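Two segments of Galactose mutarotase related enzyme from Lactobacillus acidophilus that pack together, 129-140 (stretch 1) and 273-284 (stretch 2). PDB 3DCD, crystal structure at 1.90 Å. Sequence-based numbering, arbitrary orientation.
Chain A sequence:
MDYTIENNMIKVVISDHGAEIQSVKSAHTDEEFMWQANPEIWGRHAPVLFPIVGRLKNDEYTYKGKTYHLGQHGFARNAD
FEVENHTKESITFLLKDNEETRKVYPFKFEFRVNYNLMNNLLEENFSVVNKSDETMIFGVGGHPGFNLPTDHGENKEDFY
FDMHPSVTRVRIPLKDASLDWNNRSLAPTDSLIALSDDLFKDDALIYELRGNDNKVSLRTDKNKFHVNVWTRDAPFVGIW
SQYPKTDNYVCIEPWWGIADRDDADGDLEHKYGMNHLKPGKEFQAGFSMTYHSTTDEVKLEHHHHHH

Stretch 1 (129-140) VNKSDETMIFGV
Stretch 2 273-284: GMNHLKPGKEFQ

Stretches 129-140 and 273-284 pair as two antiparallel ladders whose register shifts by two residues between V129 and M136, with a loop in each stretch between the ladders; together they bury 905 Å². In stretch 2 the gap is closed by a type II turn, K278 to K281, with K281 N hydrogen-bonded to K278 O at 3.0 Å and G280 at phi/psi 79/-11, a positive phi that favours glycine.

V129 (phi/psi -112/123, chi1 t) faces E282 in a non-hydrogen-bonded pair, CA-CA 4.4 Å. Its CG2 lies 4.0 Å from E282 CG, and its CA makes a CA-H...O contact with K281 O at 3.3 Å.

N130 is the polar link between the two ladders. Its N donates to K281 O (3.1 Å, 156°), and its O accepts from G280 N (2.8 Å). N130 is buried, and its CA-to-CB bond points toward stretch 2; with chi1 t and chi2 14°, ND2 donates to L277 O (2.8 Å) and to E134 O (2.9 Å, 175°), while OD1 accepts from S132 N (2.8 Å). Asparagine suits the site because one short side chain supplies both donor and acceptor, bracing its own loop and the facing strand.

The loop then passes P279, whose CB is 3.3 Å from S132 O. T135 (-60/127, chi1 m) leads into the second ladder, its CA 3.5 Å from L277 O.

Strand 136-138 runs at 156° to strand 275-277, with the axes 4.8 Å apart at closest approach. M136, a selenomethionine (t, t, p), pairs with L277 through M136 N to L277 O (2.9 Å) and L277 N to M136 O (2.8 Å). M136 CE reaches L277 CD2 at 3.4 Å on the face they share with F138 and N275.

I137 (-121/116, m, t) turns to the other face in a non-hydrogen-bonded pair with H276, CA-CA 4.8 Å. Its CG2 covers the imidazole face, 4.2 Å from the ring centroid, and lies 3.5 Å from M274 CB.

F138 (-148/156, chi1 p, chi2 -81°) closes the ladder: F138 N donates to N275 O (3.1 Å), and N275 N to F138 O (2.8 Å). Its flat ring uses both face and edge. N275 CB sits 3.9 Å from the centroid over one face, L277 CB lies at the edge, 3.9 Å from F138 CE1, and the edge meets the F283 face, planes at 80° and centroids 5.2 Å apart.

At G139, N approaches M274 SE at 3.5 Å; an ideal CB would lie a tight 3.4 Å from that selenium. V140 (chi1 p) ends the contact, CG1 3.9 Å from F283 CE1.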

ATOM      1  N   VAL A 129      -2.797  15.534  -9.361  1.00 16.32           N
ATOM      2  CA  VAL A 129      -3.362  16.612 -10.170  1.00 16.77           C
ATOM      3  C   VAL A 129      -3.182  16.277 -11.640  1.00 16.70           C
ATOM      4  O   VAL A 129      -2.060  16.042 -12.088  1.00 16.75           O
ATOM      5  CB  VAL A 129      -2.698  17.977  -9.848  1.00 17.06           C
ATOM      6  CG1 VAL A 129      -3.288  19.101 -10.718  1.00 16.68           C
ATOM      7  CG2 VAL A 129      -2.864  18.299  -8.347  1.00 17.27           C
ATOM      8  N   ASN A 130      -4.287  16.238 -12.381  1.00 16.30           N
ATOM      9  CA  ASN A 130      -4.228  16.001 -13.817  1.00 16.48           C
ATOM     10  C   ASN A 130      -3.845  17.286 -14.542  1.00 17.01           C
ATOM     11  O   ASN A 130      -4.562  18.293 -14.430  1.00 16.82           O
ATOM     12  CB  ASN A 130      -5.570  15.469 -14.311  1.00 16.58           C
ATOM     13  CG  ASN A 130      -5.575  15.191 -15.808  1.00 17.03           C
ATOM     14  OD1 ASN A 130      -4.523  15.150 -16.446  1.00 16.18           O
ATOM     15  ND2 ASN A 130      -6.771  14.994 -16.374  1.00 16.01           N
ATOM     16  N   LYS A 131      -2.705  17.245 -15.239  1.00 16.67           N
ATOM     17  CA  LYS A 131      -2.155  18.365 -16.006  1.00 18.06           C
ATOM     18  C   LYS A 131      -2.303  18.149 -17.514  1.00 18.21           C
ATOM     19  O   LYS A 131      -1.728  18.874 -18.311  1.00 17.61           O
ATOM     20  CB  LYS A 131      -0.670  18.542 -15.671  1.00 18.14           C
ATOM     21  CG  LYS A 131      -0.403  19.015 -14.245  1.00 19.99           C
ATOM     22  CD  LYS A 131      -1.062  20.366 -13.984  1.00 23.54           C
ATOM     23  CE  LYS A 131      -0.689  20.907 -12.612  1.00 25.57           C
ATOM     24  NZ  LYS A 131      -1.165  22.314 -12.421  1.00 27.71           N
ATOM     25  N   SER A 132      -3.055  17.113 -17.880  1.00 19.38           N
ATOM     26  CA  SER A 132      -3.309  16.762 -19.274  1.00 20.25           C
ATOM     27  C   SER A 132      -4.516  17.545 -19.795  1.00 21.20           C
ATOM     28  O   SER A 132      -5.301  18.070 -19.004  1.00 20.89           O
ATOM     29  CB  SER A 132      -3.608  15.264 -19.385  1.00 20.01           C
ATOM     30  OG  SER A 132      -2.635  14.490 -18.711  1.00 19.93           O
ATOM     31  N   ASP A 133      -4.672  17.601 -21.116  1.00 22.53           N
ATOM     32  CA  ASP A 133      -5.867  18.217 -21.696  1.00 23.86           C
ATOM     33  C   ASP A 133      -7.043  17.247 -21.823  1.00 24.07           C
ATOM     34  O   ASP A 133      -8.126  17.639 -22.271  1.00 24.12           O
ATOM     35  CB  ASP A 133      -5.562  18.946 -23.017  1.00 24.71           C
ATOM     36  CG  ASP A 133      -4.815  18.080 -24.033  1.00 26.28           C
ATOM     37  OD1 ASP A 133      -4.758  16.838 -23.877  1.00 28.72           O
ATOM     38  OD2 ASP A 133      -4.276  18.666 -25.000  1.00 29.29           O
ATOM     39  N   GLU A 134      -6.836  15.994 -21.416  1.00 24.10           N
ATOM     40  CA  GLU A 134      -7.923  15.008 -21.357  1.00 24.36           C
ATOM     41  C   GLU A 134      -8.029  14.359 -19.983  1.00 23.36           C
ATOM     42  O   GLU A 134      -7.128  14.482 -19.164  1.00 22.53           O
ATOM     43  CB  GLU A 134      -7.756  13.919 -22.428  1.00 25.19           C
ATOM     44  CG  GLU A 134      -7.730  14.420 -23.891  1.00 28.34           C
ATOM     45  CD  GLU A 134      -9.093  14.915 -24.415  1.00 33.51           C
ATOM     46  OE1 GLU A 134     -10.154  14.423 -23.964  1.00 34.56           O
ATOM     47  OE2 GLU A 134      -9.098  15.801 -25.307  1.00 37.12           O
ATOM     48  N   THR A 135      -9.134  13.656 -19.748  1.00 22.91           N
ATOM     49  CA  THR A 135      -9.359  12.954 -18.481  1.00 22.53           C
ATOM     50  C   THR A 135      -8.257  11.912 -18.253  1.00 22.41           C
ATOM     51  O   THR A 135      -7.962  11.104 -19.131  1.00 22.05           O
ATOM     52  CB  THR A 135     -10.767  12.328 -18.450  1.00 22.45           C
ATOM     53  OG1 THR A 135     -11.729  13.390 -18.444  1.00 23.37           O
ATOM     54  CG2 THR A 135     -10.985  11.485 -17.210  1.00 21.19           C
HETATM   55  N   MSE A 136      -7.623  11.990 -17.085  1.00 22.16           N
HETATM   56  CA  MSE A 136      -6.564  11.069 -16.697  1.00 22.72           C
HETATM   57  C   MSE A 136      -7.162   9.831 -16.025  1.00 20.23           C
HETATM   58  O   MSE A 136      -8.101   9.941 -15.252  1.00 19.50           O
HETATM   59  CB  MSE A 136      -5.608  11.778 -15.747  1.00 22.15           C
HETATM   60  CG  MSE A 136      -4.484  10.922 -15.237  1.00 24.47           C
HETATM   61 SE   MSE A 136      -3.218  12.088 -14.348  1.00 30.35          SE
HETATM   62  CE  MSE A 136      -4.191  12.289 -12.698  1.00 33.28           C
ATOM     63  N   ILE A 137      -6.602   8.660 -16.327  1.00 19.17           N
ATOM     64  CA  ILE A 137      -7.084   7.382 -15.783  1.00 18.22           C
ATOM     65  C   ILE A 137      -5.923   6.732 -15.019  1.00 17.82           C
ATOM     66  O   ILE A 137      -4.896   6.443 -15.622  1.00 16.05           O
ATOM     67  CB  ILE A 137      -7.648   6.460 -16.912  1.00 17.89           C
ATOM     68  CG1 ILE A 137      -8.771   7.205 -17.654  1.00 18.15           C
ATOM     69  CG2 ILE A 137      -8.229   5.176 -16.309  1.00 17.48           C
ATOM     70  CD1 ILE A 137      -9.140   6.687 -19.049  1.00 19.11           C
ATOM     71  N   PHE A 138      -6.087   6.571 -13.700  1.00 16.88           N
ATOM     72  CA  PHE A 138      -5.038   6.046 -12.816  1.00 17.17           C
ATOM     73  C   PHE A 138      -5.563   5.252 -11.619  1.00 17.52           C
ATOM     74  O   PHE A 138      -6.716   5.444 -11.149  1.00 17.60           O
ATOM     75  CB  PHE A 138      -4.148   7.178 -12.274  1.00 17.71           C
ATOM     76  CG  PHE A 138      -4.831   8.025 -11.251  1.00 17.52           C
ATOM     77  CD1 PHE A 138      -5.700   9.046 -11.647  1.00 17.28           C
ATOM     78  CD2 PHE A 138      -4.646   7.784  -9.891  1.00 18.52           C
ATOM     79  CE1 PHE A 138      -6.366   9.810 -10.694  1.00 17.17           C
ATOM     80  CE2 PHE A 138      -5.307   8.537  -8.946  1.00 18.39           C
ATOM     81  CZ  PHE A 138      -6.167   9.550  -9.341  1.00 17.56           C
ATOM     82  N   GLY A 139      -4.697   4.366 -11.118  1.00 16.93           N
ATOM     83  CA  GLY A 139      -4.883   3.713  -9.834  1.00 16.04           C
ATOM     84  C   GLY A 139      -3.750   4.169  -8.918  1.00 15.86           C
ATOM     85  O   GLY A 139      -2.675   4.524  -9.390  1.00 15.86           O
ATOM     86  N   VAL A 140      -4.011   4.204  -7.620  1.00 15.16           N
ATOM     87  CA  VAL A 140      -2.993   4.543  -6.610  1.00 16.06           C
ATOM     88  C   VAL A 140      -3.238   3.683  -5.360  1.00 15.85           C
ATOM     89  O   VAL A 140      -4.376   3.322  -5.069  1.00 15.71           O
ATOM     90  CB  VAL A 140      -2.942   6.078  -6.300  1.00 15.57           C
ATOM     91  CG1 VAL A 140      -4.239   6.581  -5.640  1.00 17.08           C
ATOM     92  CG2 VAL A 140      -1.707   6.419  -5.457  1.00 16.55           C
ATOM     93  N   GLY A 273     -12.237  -0.371 -11.932  1.00 17.46           N
ATOM     94  CA  GLY A 273     -11.695   0.147 -10.659  1.00 17.40           C
ATOM     95  C   GLY A 273     -10.670   1.280 -10.770  1.00 17.77           C
ATOM     96  O   GLY A 273      -9.984   1.607  -9.791  1.00 17.94           O
HETATM   97  N   MSE A 274     -10.544   1.873 -11.957  1.00 18.02           N
HETATM   98  CA  MSE A 274      -9.611   2.991 -12.148  1.00 18.53           C
HETATM   99  C   MSE A 274     -10.289   4.278 -11.751  1.00 18.66           C
HETATM  100  O   MSE A 274     -11.525   4.380 -11.828  1.00 19.41           O
HETATM  101  CB  MSE A 274      -9.118   3.089 -13.597  1.00 18.55           C
HETATM  102  CG  MSE A 274      -8.176   1.978 -14.014  1.00 20.11           C
HETATM  103 SE   MSE A 274      -6.472   2.089 -13.026  1.00 26.78          SE
HETATM  104  CE  MSE A 274      -5.405   2.937 -14.419  1.00 18.61           C
ATOM    105  N   ASN A 275      -9.494   5.240 -11.298  1.00 17.73           N
ATOM    106  CA  ASN A 275      -9.966   6.613 -11.078  1.00 18.32           C
ATOM    107  C   ASN A 275      -9.940   7.445 -12.367  1.00 18.25           C
ATOM    108  O   ASN A 275      -8.979   7.378 -13.134  1.00 18.04           O
ATOM    109  CB  ASN A 275      -9.136   7.315  -9.984  1.00 18.19           C
ATOM    110  CG  ASN A 275      -9.007   6.483  -8.728  1.00 19.87           C
ATOM    111  OD1 ASN A 275      -7.949   5.895  -8.465  1.00 20.57           O
ATOM    112  ND2 ASN A 275     -10.082   6.401  -7.953  1.00 16.85           N
ATOM    113  N   HIS A 276     -10.993   8.230 -12.598  1.00 18.29           N
ATOM    114  CA  HIS A 276     -11.067   9.139 -13.748  1.00 19.30           C
ATOM    115  C   HIS A 276     -11.051  10.586 -13.277  1.00 19.54           C
ATOM    116  O   HIS A 276     -11.937  11.006 -12.523  1.00 19.95           O
ATOM    117  CB  HIS A 276     -12.317   8.857 -14.570  1.00 20.20           C
ATOM    118  CG  HIS A 276     -12.276   7.535 -15.272  1.00 21.51           C
ATOM    119  ND1 HIS A 276     -12.372   6.335 -14.600  1.00 25.98           N
ATOM    120  CD2 HIS A 276     -12.133   7.222 -16.581  1.00 23.25           C
ATOM    121  CE1 HIS A 276     -12.282   5.341 -15.465  1.00 24.34           C
ATOM    122  NE2 HIS A 276     -12.138   5.852 -16.672  1.00 24.39           N
ATOM    123  N   LEU A 277     -10.023  11.324 -13.681  1.00 19.24           N
ATOM    124  CA  LEU A 277      -9.766  12.660 -13.158  1.00 19.56           C
ATOM    125  C   LEU A 277      -9.746  13.698 -14.273  1.00 19.86           C
ATOM    126  O   LEU A 277      -8.865  13.689 -15.142  1.00 19.14           O
ATOM    127  CB  LEU A 277      -8.443  12.681 -12.359  1.00 19.71           C
ATOM    128  CG  LEU A 277      -8.067  13.974 -11.625  1.00 20.25           C
ATOM    129  CD1 LEU A 277      -9.089  14.300 -10.538  1.00 20.88           C
ATOM    130  CD2 LEU A 277      -6.657  13.901 -11.017  1.00 19.85           C
ATOM    131  N   LYS A 278     -10.716  14.609 -14.235  1.00 20.60           N
ATOM    132  CA  LYS A 278     -10.833  15.625 -15.283  1.00 20.97           C
ATOM    133  C   LYS A 278      -9.643  16.611 -15.306  1.00 20.95           C
ATOM    134  O   LYS A 278      -8.970  16.813 -14.278  1.00 21.26           O
ATOM    135  CB  LYS A 278     -12.169  16.369 -15.155  1.00 21.63           C
ATOM    136  CG  LYS A 278     -13.387  15.470 -15.299  1.00 24.02           C
ATOM    137  CD  LYS A 278     -14.642  16.278 -15.571  1.00 26.18           C
ATOM    138  CE  LYS A 278     -15.866  15.371 -15.657  1.00 27.92           C
ATOM    139  NZ  LYS A 278     -17.096  16.161 -15.933  1.00 29.50           N
ATOM    140  N   PRO A 279      -9.371  17.218 -16.480  1.00 20.25           N
ATOM    141  CA  PRO A 279      -8.225  18.115 -16.634  1.00 20.16           C
ATOM    142  C   PRO A 279      -8.185  19.214 -15.574  1.00 19.91           C
ATOM    143  O   PRO A 279      -9.208  19.811 -15.258  1.00 19.66           O
ATOM    144  CB  PRO A 279      -8.430  18.701 -18.037  1.00 20.49           C
ATOM    145  CG  PRO A 279      -9.168  17.630 -18.768  1.00 20.05           C
ATOM    146  CD  PRO A 279     -10.121  17.082 -17.748  1.00 20.48           C
ATOM    147  N   GLY A 280      -7.011  19.420 -14.991  1.00 19.91           N
ATOM    148  CA  GLY A 280      -6.806  20.443 -13.968  1.00 20.29           C
ATOM    149  C   GLY A 280      -7.265  20.102 -12.560  1.00 20.37           C
ATOM    150  O   GLY A 280      -6.932  20.829 -11.620  1.00 20.58           O
ATOM    151  N   LYS A 281      -8.011  19.010 -12.403  1.00 20.17           N
ATOM    152  CA  LYS A 281      -8.570  18.624 -11.101  1.00 20.76           C
ATOM    153  C   LYS A 281      -7.600  17.857 -10.205  1.00 20.81           C
ATOM    154  O   LYS A 281      -6.578  17.337 -10.672  1.00 20.50           O
ATOM    155  CB  LYS A 281      -9.831  17.782 -11.276  1.00 20.85           C
ATOM    156  CG  LYS A 281     -10.930  18.433 -12.106  1.00 23.74           C
ATOM    157  CD  LYS A 281     -11.565  19.614 -11.402  1.00 27.50           C
ATOM    158  CE  LYS A 281     -12.722  20.170 -12.235  1.00 29.79           C
ATOM    159  NZ  LYS A 281     -13.944  19.328 -12.099  1.00 30.69           N
ATOM    160  N   GLU A 282      -7.939  17.801  -8.917  1.00 20.46           N
ATOM    161  CA  GLU A 282      -7.156  17.071  -7.917  1.00 20.63           C
ATOM    162  C   GLU A 282      -7.969  15.933  -7.298  1.00 20.21           C
ATOM    163  O   GLU A 282      -9.143  16.096  -6.957  1.00 19.30           O
ATOM    164  CB  GLU A 282      -6.597  18.025  -6.833  1.00 20.42           C
ATOM    165  CG  GLU A 282      -5.753  17.335  -5.736  1.00 20.97           C
ATOM    166  CD  GLU A 282      -5.108  18.300  -4.734  1.00 23.66           C
ATOM    167  OE1 GLU A 282      -5.313  19.537  -4.848  1.00 28.19           O
ATOM    168  OE2 GLU A 282      -4.361  17.831  -3.842  1.00 23.63           O
ATOM    169  N   PHE A 283      -7.326  14.768  -7.210  1.00 19.65           N
ATOM    170  CA  PHE A 283      -7.796  13.613  -6.473  1.00 18.99           C
ATOM    171  C   PHE A 283      -6.977  13.512  -5.193  1.00 18.86           C
ATOM    172  O   PHE A 283      -5.764  13.675  -5.218  1.00 18.36           O
ATOM    173  CB  PHE A 283      -7.597  12.357  -7.329  1.00 18.93           C
ATOM    174  CG  PHE A 283      -7.868  11.059  -6.609  1.00 19.15           C
ATOM    175  CD1 PHE A 283      -6.839  10.373  -5.956  1.00 19.84           C
ATOM    176  CD2 PHE A 283      -9.143  10.504  -6.612  1.00 21.02           C
ATOM    177  CE1 PHE A 283      -7.082   9.159  -5.301  1.00 18.52           C
ATOM    178  CE2 PHE A 283      -9.397   9.285  -5.968  1.00 22.01           C
ATOM    179  CZ  PHE A 283      -8.355   8.613  -5.316  1.00 20.49           C
ATOM    180  N   GLN A 284      -7.637  13.261  -4.069  1.00 19.10           N
ATOM    181  CA  GLN A 284      -6.929  13.055  -2.817  1.00 20.48           C
ATOM    182  C   GLN A 284      -7.399  11.775  -2.167  1.00 19.86           C
ATOM    183  O   GLN A 284      -8.597  11.489  -2.120  1.00 20.23           O
ATOM    184  CB  GLN A 284      -7.099  14.242  -1.857  1.00 20.35           C
ATOM    185  CG  GLN A 284      -6.189  15.404  -2.168  1.00 22.42           C
ATOM    186  CD  GLN A 284      -6.290  16.525  -1.142  1.00 24.31           C
ATOM    187  OE1 GLN A 284      -7.372  16.816  -0.629  1.00 28.91           O
ATOM    188  NE2 GLN A 284      -5.156  17.171  -0.849  1.00 29.05           N
TER